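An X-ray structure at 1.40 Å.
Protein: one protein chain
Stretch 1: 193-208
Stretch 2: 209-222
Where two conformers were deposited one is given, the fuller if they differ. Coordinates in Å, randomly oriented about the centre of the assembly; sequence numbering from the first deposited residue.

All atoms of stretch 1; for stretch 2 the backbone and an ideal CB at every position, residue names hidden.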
# COMPACT_ATOMS: atom_id res chain seq x y z
N ASN A 193 16.24 -3.92 7.97
CA ASN A 193 15.85 -2.79 8.82
C ASN A 193 14.41 -2.36 8.57
O ASN A 193 13.93 -1.43 9.22
CB ASN A 193 16.79 -1.61 8.63
CG ASN A 193 18.16 -1.87 9.21
OD1 ASN A 193 18.42 -2.93 9.82
ND2 ASN A 193 19.05 -0.91 9.03
N LEU A 194 13.71 -3.03 7.67
CA LEU A 194 12.35 -2.62 7.34
C LEU A 194 11.47 -2.67 8.59
O LEU A 194 11.40 -3.70 9.26
CB LEU A 194 11.77 -3.53 6.25
CG LEU A 194 10.45 -3.01 5.68
CD1 LEU A 194 10.66 -1.80 4.79
CD2 LEU A 194 9.74 -4.12 4.92
N THR A 195 10.81 -1.55 8.92
CA THR A 195 9.92 -1.48 10.09
C THR A 195 8.45 -1.33 9.73
O THR A 195 7.61 -1.78 10.49
CB THR A 195 10.31 -0.35 11.08
OG1 THR A 195 9.89 0.92 10.60
CG2 THR A 195 11.78 -0.37 11.33
N PHE A 196 8.15 -0.72 8.58
CA PHE A 196 6.76 -0.46 8.16
C PHE A 196 6.55 -0.96 6.74
O PHE A 196 7.25 -0.54 5.82
CB PHE A 196 6.52 1.07 8.23
CG PHE A 196 6.84 1.68 9.59
CD1 PHE A 196 5.97 1.56 10.67
CD2 PHE A 196 8.02 2.37 9.77
CE1 PHE A 196 6.29 2.11 11.88
CE2 PHE A 196 8.33 2.94 10.99
CZ PHE A 196 7.47 2.80 12.05
N LEU A 197 5.61 -1.89 6.57
CA LEU A 197 5.29 -2.46 5.26
C LEU A 197 3.78 -2.34 5.06
O LEU A 197 2.99 -3.04 5.73
CB LEU A 197 5.75 -3.90 5.18
CG LEU A 197 5.52 -4.67 3.87
CD1 LEU A 197 6.05 -3.88 2.69
CD2 LEU A 197 6.14 -6.04 3.93
N ASP A 198 3.38 -1.42 4.19
CA ASP A 198 1.94 -1.17 3.91
C ASP A 198 1.56 -1.82 2.59
O ASP A 198 2.01 -1.39 1.53
CB ASP A 198 1.62 0.33 3.91
CG ASP A 198 0.13 0.61 4.01
OD1 ASP A 198 -0.66 -0.33 3.81
OD2 ASP A 198 -0.26 1.78 4.29
N LEU A 199 0.72 -2.83 2.68
CA LEU A 199 0.24 -3.61 1.50
C LEU A 199 -1.27 -3.59 1.42
O LEU A 199 -1.86 -4.42 0.73
CB LEU A 199 0.78 -5.02 1.57
CG LEU A 199 2.30 -5.14 1.55
CD1 LEU A 199 2.74 -6.55 1.82
CD2 LEU A 199 2.83 -4.67 0.23
N ASN A 200 -1.92 -2.64 2.09
CA ASN A 200 -3.38 -2.61 2.06
C ASN A 200 -3.90 -2.41 0.65
O ASN A 200 -3.26 -1.76 -0.17
CB ASN A 200 -3.94 -1.62 3.07
CG ASN A 200 -4.05 -0.19 2.57
OD1 ASN A 200 -5.02 0.17 1.88
ND2 ASN A 200 -3.15 0.65 3.03
N ALA A 201 -5.07 -2.97 0.35
CA ALA A 201 -5.72 -2.78 -0.97
C ALA A 201 -4.87 -3.30 -2.13
O ALA A 201 -4.65 -2.64 -3.14
CB ALA A 201 -6.18 -1.33 -1.19
N ASN A 202 -4.38 -4.52 -1.97
CA ASN A 202 -3.74 -5.27 -3.05
C ASN A 202 -4.58 -6.52 -3.33
O ASN A 202 -5.77 -6.54 -2.99
CB ASN A 202 -2.26 -5.55 -2.74
CG ASN A 202 -1.38 -4.37 -3.08
OD1 ASN A 202 -1.04 -4.15 -4.24
ND2 ASN A 202 -1.02 -3.59 -2.08
N LEU A 203 -4.00 -7.49 -4.01
CA LEU A 203 -4.69 -8.74 -4.42
C LEU A 203 -3.99 -9.94 -3.85
O LEU A 203 -4.00 -11.02 -4.44
CB LEU A 203 -4.70 -8.80 -5.95
CG LEU A 203 -5.35 -7.59 -6.69
CD1 LEU A 203 -5.21 -7.70 -8.20
CD2 LEU A 203 -6.81 -7.42 -6.30
N LEU A 204 -3.40 -9.78 -2.67
CA LEU A 204 -2.62 -10.86 -2.09
C LEU A 204 -3.48 -12.01 -1.60
O LEU A 204 -4.50 -11.79 -0.95
CB LEU A 204 -1.75 -10.35 -0.92
CG LEU A 204 -0.71 -9.28 -1.27
CD1 LEU A 204 -0.17 -8.67 0.00
CD2 LEU A 204 0.41 -9.88 -2.09
N THR A 205 -3.03 -13.25 -1.84
CA THR A 205 -3.72 -14.42 -1.30
C THR A 205 -2.98 -15.05 -0.12
O THR A 205 -3.53 -15.89 0.59
CB THR A 205 -4.00 -15.51 -2.35
OG1 THR A 205 -2.78 -15.88 -2.98
CG2 THR A 205 -4.94 -15.01 -3.39
N ASN A 206 -1.73 -14.64 0.09
CA ASN A 206 -0.91 -15.08 1.24
C ASN A 206 0.34 -14.22 1.21
O ASN A 206 0.47 -13.34 0.35
CB ASN A 206 -0.56 -16.58 1.15
CG ASN A 206 -0.51 -17.26 2.51
OD1 ASN A 206 -0.31 -16.64 3.54
ND2 ASN A 206 -0.83 -18.55 2.51
N THR A 207 1.24 -14.46 2.15
CA THR A 207 2.58 -13.87 2.09
C THR A 207 3.56 -14.98 2.44
O THR A 207 3.17 -16.00 3.03
CB THR A 207 2.84 -12.69 3.06
OG1 THR A 207 3.09 -13.17 4.39
CG2 THR A 207 1.73 -11.71 3.08
N PRO A 208 4.84 -14.79 2.12
CA PRO A 208 5.82 -15.71 2.66
C PRO A 208 5.89 -15.63 4.19
O PRO A 208 5.47 -14.60 4.80
CB PRO A 208 7.14 -15.22 2.06
CG PRO A 208 6.75 -14.44 0.85
CD PRO A 208 5.44 -13.79 1.23
N UNK A 209 6.46 -16.65 4.81
CA UNK A 209 6.73 -16.63 6.25
C UNK A 209 8.06 -15.91 6.35
O UNK A 209 9.12 -16.52 6.45
CB UNK A 209 6.77 -18.02 6.88
N UNK A 210 7.98 -14.59 6.29
CA UNK A 210 9.17 -13.77 6.07
C UNK A 210 10.39 -14.22 6.78
O UNK A 210 10.43 -14.31 8.01
CB UNK A 210 8.89 -12.32 6.48
N UNK A 211 11.44 -14.45 5.97
CA UNK A 211 12.67 -14.98 6.47
C UNK A 211 13.66 -13.95 7.07
O UNK A 211 14.56 -14.34 7.83
CB UNK A 211 13.35 -15.73 5.33
N UNK A 212 13.53 -12.67 6.74
CA UNK A 212 14.53 -11.70 7.24
C UNK A 212 13.96 -10.30 7.46
O UNK A 212 14.50 -9.29 6.97
CB UNK A 212 15.70 -11.61 6.26
N UNK A 213 12.90 -10.22 8.24
CA UNK A 213 12.32 -8.93 8.66
C UNK A 213 12.26 -8.85 10.19
O UNK A 213 11.20 -8.69 10.78
CB UNK A 213 10.92 -8.75 8.07
N UNK A 214 13.42 -8.91 10.84
CA UNK A 214 13.47 -8.93 12.32
C UNK A 214 13.04 -7.65 13.02
O UNK A 214 12.82 -7.69 14.24
CB UNK A 214 14.90 -9.25 12.77
N UNK A 215 12.95 -6.54 12.29
CA UNK A 215 12.60 -5.24 12.84
C UNK A 215 11.21 -4.77 12.44
O UNK A 215 10.80 -3.70 12.82
CB UNK A 215 13.63 -4.20 12.40
N UNK A 216 10.49 -5.57 11.66
CA UNK A 216 9.16 -5.15 11.20
C UNK A 216 8.19 -5.02 12.37
O UNK A 216 7.99 -5.98 13.12
CB UNK A 216 8.61 -6.14 10.17
N UNK A 217 7.60 -3.84 12.52
CA UNK A 217 6.63 -3.59 13.60
C UNK A 217 5.20 -3.49 13.09
O UNK A 217 4.28 -3.85 13.80
CB UNK A 217 6.99 -2.30 14.34
N UNK A 218 5.03 -2.99 11.87
CA UNK A 218 3.68 -2.72 11.33
C UNK A 218 3.54 -3.32 9.95
O UNK A 218 4.27 -2.94 9.03
CB UNK A 218 3.40 -1.22 11.28
N UNK A 219 2.60 -4.25 9.80
CA UNK A 219 2.34 -4.94 8.54
C UNK A 219 0.86 -4.76 8.27
O UNK A 219 0.02 -5.32 8.98
CB UNK A 219 2.74 -6.42 8.59
N UNK A 220 0.52 -4.04 7.20
CA UNK A 220 -0.88 -3.75 6.89
C UNK A 220 -1.31 -4.56 5.68
O UNK A 220 -0.83 -4.31 4.58
CB UNK A 220 -1.09 -2.26 6.64
N UNK A 221 -2.19 -5.54 5.89
CA UNK A 221 -2.74 -6.38 4.83
C UNK A 221 -4.23 -6.19 4.65
O UNK A 221 -4.90 -7.04 4.07
CB UNK A 221 -2.45 -7.85 5.12
N UNK A 222 -4.76 -5.06 5.12
CA UNK A 222 -6.20 -4.80 5.02
C UNK A 222 -6.64 -4.83 3.56
O UNK A 222 -5.92 -4.39 2.67
CB UNK A 222 -6.55 -3.45 5.65

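Position 209 follows Pro-208 directly, its CA-to-CB bond pointing away from stretch 1; many polar residues would suit. It is Asp-209, its carboxylate hydrogen-bonded elsewhere in the structure. At 210 the bond runs sideways, but Thr-207, Pro-208 and Leu-197 leave room for a long apolar or aromatic group. Phe-210 fits: its ring carries Pro-208 O over one face, and CE1 lies 4.0 Å from Pro-208 CD.

Positions 211 and 212 have nothing of stretch 1 near the ideal CB, so little is dictated; they are Gln-211 and Asn-212. At 213 the bond is sideways, and a long apolar chain could reach Leu-194. Leu-213 does so, CD2 lying 4.0 Å from Leu-194 CB. Position 214, with phi -68° in a type I turn, admits proline, and is Pro-214.

Position 215 points toward stretch 1, where Asn-193 offers OD1, an acceptor some way off; a long donor such as lysine or arginine, or a shorter polar residue, would suit. Lys-215 extends, and NZ makes a weak hydrogen bond of 3.3 Å to Asn-193 OD1. At 216 the apolar groups of Leu-194 and Leu-197 invite an aliphatic residue. Leu-216 places CD1 3.9 Å from Leu-197 CB and 4.2 Å from Leu-194 CD2.

At 217 the backbone N donates to Thr-195 O (2.9 Å), and the sideways ideal CB is 3.9 Å from Thr-195 O, with Phe-196 CE1 at 5.1 Å; a polar or a modest apolar side chain could suit. Thr-217 sets OG1 3.7 Å from Phe-196 CE1.

Strand 218-220 runs parallel to 196-198, its side chains alternating between faces. Position 218 shares a face with Phe-196, its ideal CB 3.8 Å from Phe-196 CD1; apolar or short polar groups could fit. Asp-218 accepts a hydrogen bond at OD1 from Thr-217 OG1 (2.6 Å), holding the carboxylate beside the ring.

Position 219 shares the other face with Leu-197, so an aliphatic residue suits. Leu-219 brings CD1 within 3.8 Å of Leu-197 CD2. At 220 the ideal CB is 3.4 Å from Asp-198 OD1, a place for a polar side chain, preferably uncharged or basic. Asn-220 uses both ends of its amide: ND2 donates to a water, which makes a weak hydrogen bond to Asp-198 OD2, while OD1 accepts from the backbone N of 222 (3.0 Å).

Position 221 points away, yet a long aliphatic chain can curl back to Leu-199 and Leu-204; Leu-221 puts CD2 3.9 Å from Leu-199 CD1. Position 222 lies sideways beside Asn-200 CB and tolerates long polar chains. Arg-222 leads its end away, while its backbone O accepts from Ala-201 N (2.8 Å).

Stretch 2 (209-222) DFQNLPKLTDLNLR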
# COMPACT_ATOMS: atom_id res chain seq x y z
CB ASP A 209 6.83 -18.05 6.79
CG ASP A 209 7.05 -18.09 8.29
OD1 ASP A 209 6.93 -17.04 8.97
OD2 ASP A 209 7.34 -19.19 8.81
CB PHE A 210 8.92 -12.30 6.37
CG PHE A 210 7.86 -11.68 5.52
CD1 PHE A 210 8.09 -11.40 4.15
CD2 PHE A 210 6.61 -11.34 6.04
CE1 PHE A 210 7.12 -10.82 3.38
CE2 PHE A 210 5.65 -10.77 5.26
CZ PHE A 210 5.90 -10.49 3.94
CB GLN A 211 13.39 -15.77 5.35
CG GLN A 211 13.92 -14.92 4.21
CD GLN A 211 14.19 -15.68 2.91
OE1 GLN A 211 14.61 -16.85 2.93
NE2 GLN A 211 14.01 -15.00 1.79
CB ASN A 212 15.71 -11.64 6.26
CG ASN A 212 16.91 -10.92 6.84
OD1 ASN A 212 17.09 -10.90 8.06
ND2 ASN A 212 17.73 -10.32 5.98
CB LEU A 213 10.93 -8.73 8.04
CG LEU A 213 10.88 -8.64 6.51
CD1 LEU A 213 9.46 -8.49 6.00
CD2 LEU A 213 11.76 -7.53 5.93
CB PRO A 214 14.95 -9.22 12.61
CG PRO A 214 15.67 -8.65 11.44
CD PRO A 214 14.79 -8.93 10.26
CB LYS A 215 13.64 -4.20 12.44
CG LYS A 215 14.99 -4.44 13.14
CD LYS A 215 16.04 -3.46 12.70
CE LYS A 215 17.23 -3.38 13.62
NZ LYS A 215 18.08 -2.27 13.07
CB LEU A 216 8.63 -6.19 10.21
CG LEU A 216 7.34 -5.79 9.47
CD1 LEU A 216 7.61 -4.68 8.49
CD2 LEU A 216 6.76 -6.99 8.76
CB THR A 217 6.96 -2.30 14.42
OG1 THR A 217 6.88 -1.14 13.59
CG2 THR A 217 8.33 -2.43 15.08
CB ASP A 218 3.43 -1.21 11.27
CG ASP A 218 3.40 -0.57 12.62
OD1 ASP A 218 4.42 -0.51 13.32
OD2 ASP A 218 2.33 -0.10 13.02
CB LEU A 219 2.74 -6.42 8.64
CG LEU A 219 2.49 -7.30 7.42
CD1 LEU A 219 3.09 -6.71 6.17
CD2 LEU A 219 3.03 -8.68 7.65
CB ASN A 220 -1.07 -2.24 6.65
CG ASN A 220 -2.53 -1.87 6.53
OD1 ASN A 220 -3.38 -2.73 6.36
ND2 ASN A 220 -2.82 -0.60 6.59
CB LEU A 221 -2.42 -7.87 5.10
CG LEU A 221 -0.96 -8.26 5.32
CD1 LEU A 221 -0.79 -9.72 5.61
CD2 LEU A 221 -0.05 -7.85 4.21
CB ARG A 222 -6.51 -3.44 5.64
CG ARG A 222 -7.95 -3.00 5.64
CD ARG A 222 -8.10 -1.75 6.51
NE ARG A 222 -9.50 -1.45 6.87
CZ ARG A 222 -10.27 -0.61 6.19
NH1 ARG A 222 -9.78 -0.02 5.12
NH2 ARG A 222 -11.52 -0.36 6.58
O HOH W 1 12.94 -5.98 9.48
O HOH W 2 -0.58 1.30 7.24
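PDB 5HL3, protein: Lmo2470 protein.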